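Local coordinates for heme-binding protein A / AI-2 binding protein A (Helicobacter pylori SS1, PDB 6OFQ) that binds peptides as a type II periplasmic substrate-binding protein, probably delivering them to an ABC transporter, at residues Pro508-Gly520 against Asn524-Lys533. Numbering follows the deposited sequence.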
loop_
_atom_site.group_PDB
_atom_site.type_symbol
_atom_site.label_atom_id
_atom_site.label_comp_id
_atom_site.label_asym_id
_atom_site.label_seq_id
_atom_site.Cartn_x
_atom_site.Cartn_y
_atom_site.Cartn_z
ATOM N N PRO A 508 -1.742 -18.175 -5.553
ATOM C CA PRO A 508 -1.735 -19.640 -5.412
ATOM C C PRO A 508 -1.560 -20.136 -3.983
ATOM O O PRO A 508 -0.859 -19.504 -3.176
ATOM C CB PRO A 508 -0.456 -20.018 -6.184
ATOM C CG PRO A 508 -0.070 -18.823 -7.000
ATOM C CD PRO A 508 -0.523 -17.645 -6.171
ATOM N N HIS A 509 -2.300 -21.179 -3.626
ATOM C CA HIS A 509 -2.160 -21.757 -2.311
ATOM C C HIS A 509 -2.554 -23.203 -2.321
ATOM O O HIS A 509 -3.155 -23.702 -3.260
ATOM C CB HIS A 509 -2.967 -20.972 -1.270
ATOM C CG HIS A 509 -4.417 -20.898 -1.574
ATOM N ND1 HIS A 509 -5.344 -21.836 -1.172
ATOM C CD2 HIS A 509 -5.112 -20.001 -2.308
ATOM C CE1 HIS A 509 -6.548 -21.487 -1.576
ATOM N NE2 HIS A 509 -6.425 -20.392 -2.294
ATOM N N LEU A 510 -2.131 -23.909 -1.276
ATOM C CA LEU A 510 -2.661 -25.258 -1.101
ATOM C C LEU A 510 -4.172 -25.293 -0.858
ATOM O O LEU A 510 -4.711 -24.365 -0.233
ATOM C CB LEU A 510 -1.894 -26.006 0.016
ATOM C CG LEU A 510 -0.407 -26.060 -0.109
ATOM C CD1 LEU A 510 0.226 -26.682 1.113
ATOM C CD2 LEU A 510 0.058 -26.835 -1.324
ATOM N N SER A 511 -4.829 -26.331 -1.369
ATOM C CA SER A 511 -6.276 -26.484 -1.188
ATOM C C SER A 511 -6.726 -26.512 0.256
ATOM O O SER A 511 -7.820 -26.013 0.557
ATOM C CB SER A 511 -6.792 -27.723 -1.923
ATOM O OG SER A 511 -6.154 -28.878 -1.413
ATOM N N LYS A 512 -5.862 -27.016 1.148
ATOM C CA LYS A 512 -6.211 -27.075 2.572
ATOM C C LYS A 512 -6.256 -25.693 3.214
ATOM O O LYS A 512 -6.767 -25.544 4.312
ATOM C CB LYS A 512 -5.183 -27.881 3.407
ATOM C CG LYS A 512 -3.791 -27.266 3.537
ATOM C CD LYS A 512 -2.693 -27.894 4.439
ATOM C CE LYS A 512 -1.998 -28.938 3.623
ATOM N NZ LYS A 512 -1.014 -29.719 4.439
ATOM N N VAL A 513 -5.662 -24.677 2.603
ATOM C CA VAL A 513 -5.658 -23.327 3.194
ATOM C C VAL A 513 -6.976 -22.635 2.790
ATOM O O VAL A 513 -7.220 -22.418 1.609
ATOM C CB VAL A 513 -4.429 -22.506 2.740
ATOM C CG1 VAL A 513 -4.511 -21.077 3.285
ATOM C CG2 VAL A 513 -3.137 -23.202 3.149
ATOM N N LYS A 514 -7.763 -22.335 3.810
ATOM C CA LYS A 514 -9.083 -21.742 3.635
ATOM C C LYS A 514 -9.153 -20.409 4.338
ATOM O O LYS A 514 -8.369 -20.126 5.246
ATOM C CB LYS A 514 -10.123 -22.599 4.339
ATOM C CG LYS A 514 -10.199 -24.036 3.863
ATOM C CD LYS A 514 -10.502 -24.117 2.401
ATOM C CE LYS A 514 -10.612 -25.592 2.019
ATOM N NZ LYS A 514 -11.215 -25.640 0.666
ATOM N N GLY A 515 -10.107 -19.582 3.878
ATOM C CA GLY A 515 -10.382 -18.346 4.584
ATOM C C GLY A 515 -9.632 -17.134 4.087
ATOM O O GLY A 515 -9.985 -16.007 4.499
ATOM N N TYR A 516 -8.563 -17.344 3.343
ATOM C CA TYR A 516 -7.866 -16.200 2.774
ATOM C C TYR A 516 -8.773 -15.570 1.721
ATOM O O TYR A 516 -9.428 -16.295 0.974
ATOM C CB TYR A 516 -6.552 -16.631 2.149
ATOM C CG TYR A 516 -5.702 -15.506 1.586
ATOM C CD1 TYR A 516 -4.872 -14.770 2.427
ATOM C CD2 TYR A 516 -5.779 -15.138 0.258
ATOM C CE1 TYR A 516 -4.046 -13.785 1.937
ATOM C CE2 TYR A 516 -4.963 -14.146 -0.247
ATOM C CZ TYR A 516 -4.158 -13.439 0.614
ATOM O OH TYR A 516 -3.338 -12.409 0.140
ATOM N N LYS A 517 -8.686 -14.254 1.602
ATOM C CA LYS A 517 -9.512 -13.544 0.605
ATOM C C LYS A 517 -8.608 -12.586 -0.158
ATOM O O LYS A 517 -7.860 -11.814 0.419
ATOM C CB LYS A 517 -10.693 -12.860 1.289
ATOM C CG LYS A 517 -11.813 -13.833 1.632
ATOM C CD LYS A 517 -13.018 -13.244 2.311
ATOM C CE LYS A 517 -14.099 -14.292 2.506
ATOM N NZ LYS A 517 -13.699 -15.678 2.821
ATOM N N THR A 518 -8.749 -12.586 -1.487
ATOM C CA THR A 518 -8.015 -11.647 -2.320
ATOM C C THR A 518 -8.775 -10.277 -2.441
ATOM O O THR A 518 -8.215 -9.316 -2.934
ATOM C CB THR A 518 -7.787 -12.154 -3.771
ATOM O OG1 THR A 518 -9.084 -12.414 -4.347
ATOM C CG2 THR A 518 -6.880 -13.356 -3.774
ATOM N N THR A 519 -10.034 -10.271 -2.036
ATOM C CA THR A 519 -10.927 -9.109 -2.135
ATOM C C THR A 519 -10.751 -8.169 -0.954
ATOM O O THR A 519 -10.297 -8.542 0.117
ATOM C CB THR A 519 -12.384 -9.574 -2.230
ATOM O OG1 THR A 519 -12.747 -10.395 -1.118
ATOM C CG2 THR A 519 -12.588 -10.356 -3.570
ATOM N N GLY A 520 -11.152 -6.922 -1.177
ATOM C CA GLY A 520 -11.144 -5.887 -0.141
ATOM C C GLY A 520 -9.754 -5.368 0.114
ATOM O O GLY A 520 -8.877 -5.446 -0.737
ATOM N N ASN A 524 -3.717 -9.273 3.718
ATOM C CA ASN A 524 -2.739 -10.165 4.352
ATOM C C ASN A 524 -2.790 -10.215 5.844
ATOM O O ASN A 524 -1.805 -10.538 6.505
ATOM C CB ASN A 524 -1.336 -9.893 3.816
ATOM C CG ASN A 524 -1.261 -10.192 2.324
ATOM O OD1 ASN A 524 -1.712 -11.234 1.863
ATOM N ND2 ASN A 524 -0.764 -9.228 1.546
ATOM N N ARG A 525 -3.960 -9.908 6.395
ATOM C CA ARG A 525 -4.301 -10.276 7.769
ATOM C C ARG A 525 -4.699 -11.747 7.750
ATOM O O ARG A 525 -5.453 -12.187 6.860
ATOM C CB ARG A 525 -5.489 -9.448 8.239
ATOM C CG ARG A 525 -5.073 -8.013 8.497
ATOM C CD ARG A 525 -6.258 -7.124 8.807
ATOM N NE ARG A 525 -7.135 -6.995 7.648
ATOM C CZ ARG A 525 -8.380 -6.622 7.713
ATOM N NH1 ARG A 525 -8.971 -6.404 8.867
ATOM N NH2 ARG A 525 -9.042 -6.450 6.577
ATOM N N PHE A 526 -4.133 -12.550 8.657
ATOM C CA PHE A 526 -4.320 -13.999 8.645
ATOM C C PHE A 526 -5.303 -14.488 9.682
ATOM O O PHE A 526 -5.455 -15.682 9.830
ATOM C CB PHE A 526 -2.954 -14.705 8.849
ATOM C CG PHE A 526 -1.949 -14.327 7.801
ATOM C CD1 PHE A 526 -2.185 -14.540 6.441
ATOM C CD2 PHE A 526 -0.771 -13.716 8.161
ATOM C CE1 PHE A 526 -1.322 -14.081 5.454
ATOM C CE2 PHE A 526 0.136 -13.326 7.177
ATOM C CZ PHE A 526 -0.123 -13.522 5.835
ATOM N N PHE A 527 -5.959 -13.627 10.466
ATOM C CA PHE A 527 -6.868 -14.054 11.517
ATOM C C PHE A 527 -8.015 -14.942 11.090
ATOM O O PHE A 527 -8.537 -15.650 11.960
ATOM C CB PHE A 527 -7.276 -12.890 12.439
ATOM C CG PHE A 527 -8.074 -11.732 11.853
ATOM C CD1 PHE A 527 -8.169 -11.379 10.502
ATOM C CD2 PHE A 527 -8.671 -10.892 12.763
ATOM C CE1 PHE A 527 -8.872 -10.237 10.071
ATOM C CE2 PHE A 527 -9.340 -9.747 12.367
ATOM C CZ PHE A 527 -9.456 -9.422 11.026
ATOM N N LYS A 528 -8.465 -14.877 9.832
ATOM C CA LYS A 528 -9.605 -15.693 9.344
ATOM C C LYS A 528 -9.130 -16.913 8.593
ATOM O O LYS A 528 -9.922 -17.716 8.139
ATOM C CB LYS A 528 -10.583 -14.889 8.480
ATOM C CG LYS A 528 -10.969 -13.542 9.050
ATOM C CD LYS A 528 -11.546 -13.659 10.460
ATOM C CE LYS A 528 -11.925 -12.286 11.011
ATOM N NZ LYS A 528 -12.420 -12.340 12.396
ATOM N N VAL A 529 -7.803 -17.073 8.426
ATOM C CA VAL A 529 -7.284 -18.205 7.621
ATOM C C VAL A 529 -7.227 -19.456 8.492
ATOM O O VAL A 529 -6.866 -19.378 9.665
ATOM C CB VAL A 529 -5.874 -17.872 7.072
ATOM C CG1 VAL A 529 -5.308 -19.041 6.265
ATOM C CG2 VAL A 529 -6.042 -16.686 6.141
ATOM N N TYR A 530 -7.579 -20.611 7.927
ATOM C CA TYR A 530 -7.479 -21.838 8.721
ATOM C C TYR A 530 -7.107 -22.945 7.771
ATOM O O TYR A 530 -7.122 -22.827 6.528
ATOM C CB TYR A 530 -8.804 -22.175 9.442
ATOM C CG TYR A 530 -10.002 -22.432 8.567
ATOM C CD1 TYR A 530 -10.779 -21.388 8.041
ATOM C CD2 TYR A 530 -10.336 -23.704 8.154
ATOM C CE1 TYR A 530 -11.858 -21.618 7.220
ATOM C CE2 TYR A 530 -11.430 -23.930 7.356
ATOM C CZ TYR A 530 -12.237 -22.900 6.902
ATOM O OH TYR A 530 -13.363 -23.143 6.116
ATOM N N LEU A 531 -6.692 -24.051 8.400
ATOM C CA LEU A 531 -6.333 -25.248 7.650
ATOM C C LEU A 531 -7.409 -26.310 7.791
ATOM O O LEU A 531 -7.846 -26.609 8.899
ATOM C CB LEU A 531 -5.005 -25.767 8.197
ATOM C CG LEU A 531 -3.852 -24.760 8.262
ATOM C CD1 LEU A 531 -2.558 -25.444 8.764
ATOM C CD2 LEU A 531 -3.660 -24.050 6.926
ATOM N N GLU A 532 -7.849 -26.815 6.641
ATOM C CA GLU A 532 -9.018 -27.669 6.614
ATOM C C GLU A 532 -8.616 -28.994 7.219
ATOM O O GLU A 532 -7.547 -29.512 6.922
ATOM C CB GLU A 532 -9.503 -27.892 5.206
ATOM C CG GLU A 532 -10.787 -28.684 5.397
ATOM C CD GLU A 532 -11.638 -28.615 4.170
ATOM O OE1 GLU A 532 -11.167 -29.227 3.178
ATOM O OE2 GLU A 532 -12.682 -27.932 4.278
ATOM N N LYS A 533 -9.461 -29.502 8.122
ATOM C CA LYS A 533 -9.152 -30.826 8.693
ATOM C C LYS A 533 -10.394 -31.713 8.707
ATOM O O LYS A 533 -10.144 -32.876 8.393
ATOM C CB LYS A 533 -8.676 -30.756 10.145
ATOM C CG LYS A 533 -7.575 -29.765 10.437
ATOM C CD LYS A 533 -7.833 -29.225 11.826
ATOM C CE LYS A 533 -6.848 -28.152 12.234
ATOM N NZ LYS A 533 -6.767 -26.930 11.406
ATOM O OXT LYS A 533 -11.509 -31.250 9.031
HETATM O O HOH W 1 -11.213 -28.775 0.471
#
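Lys514 and Tyr530 form the hydrogen-bonded pair of a short two-stranded antiparallel ribbon that fastens the C-terminal end of this type II periplasmic binding protein beside the chain leaving strand 497-510. Lys514 N gives a nearly straight bond to Tyr530 O (2.8 Å), Tyr530 N answers to Lys514 O, and Glu532 N reaches Lys512 O.

Packing is close on both faces. Val513 CG1 meets Val529 CG1 at 3.7 Å, branched apolar residues suiting this buried spot; Val513 CG2 lies beside Leu531 CD2. On the other face Lys514 CB sits over the Tyr530 ring, 3.5 Å from its centroid, a CH-pi contact. Gly515 has a positive phi (93°), which glycine takes readily. Farther along, chi1 of Tyr516 (-177°) sets CG anti to N and carries the ring toward Asn524, where Tyr516 OH donates to Asn524 OD1 at 2.6 Å; the Asn60 side chain hydrogen-bonds to Asn524 O and Phe526 N.

The loose, solvent side is the far end of Lys514, whose chain bends at chi2 and brings CE beside the Glu532 carboxylate. Lys514 NZ and Glu532 OE1 are 4.4 Å apart, too far for a direct ion pair; a water bridges them, accepting from NZ and donating to OE1.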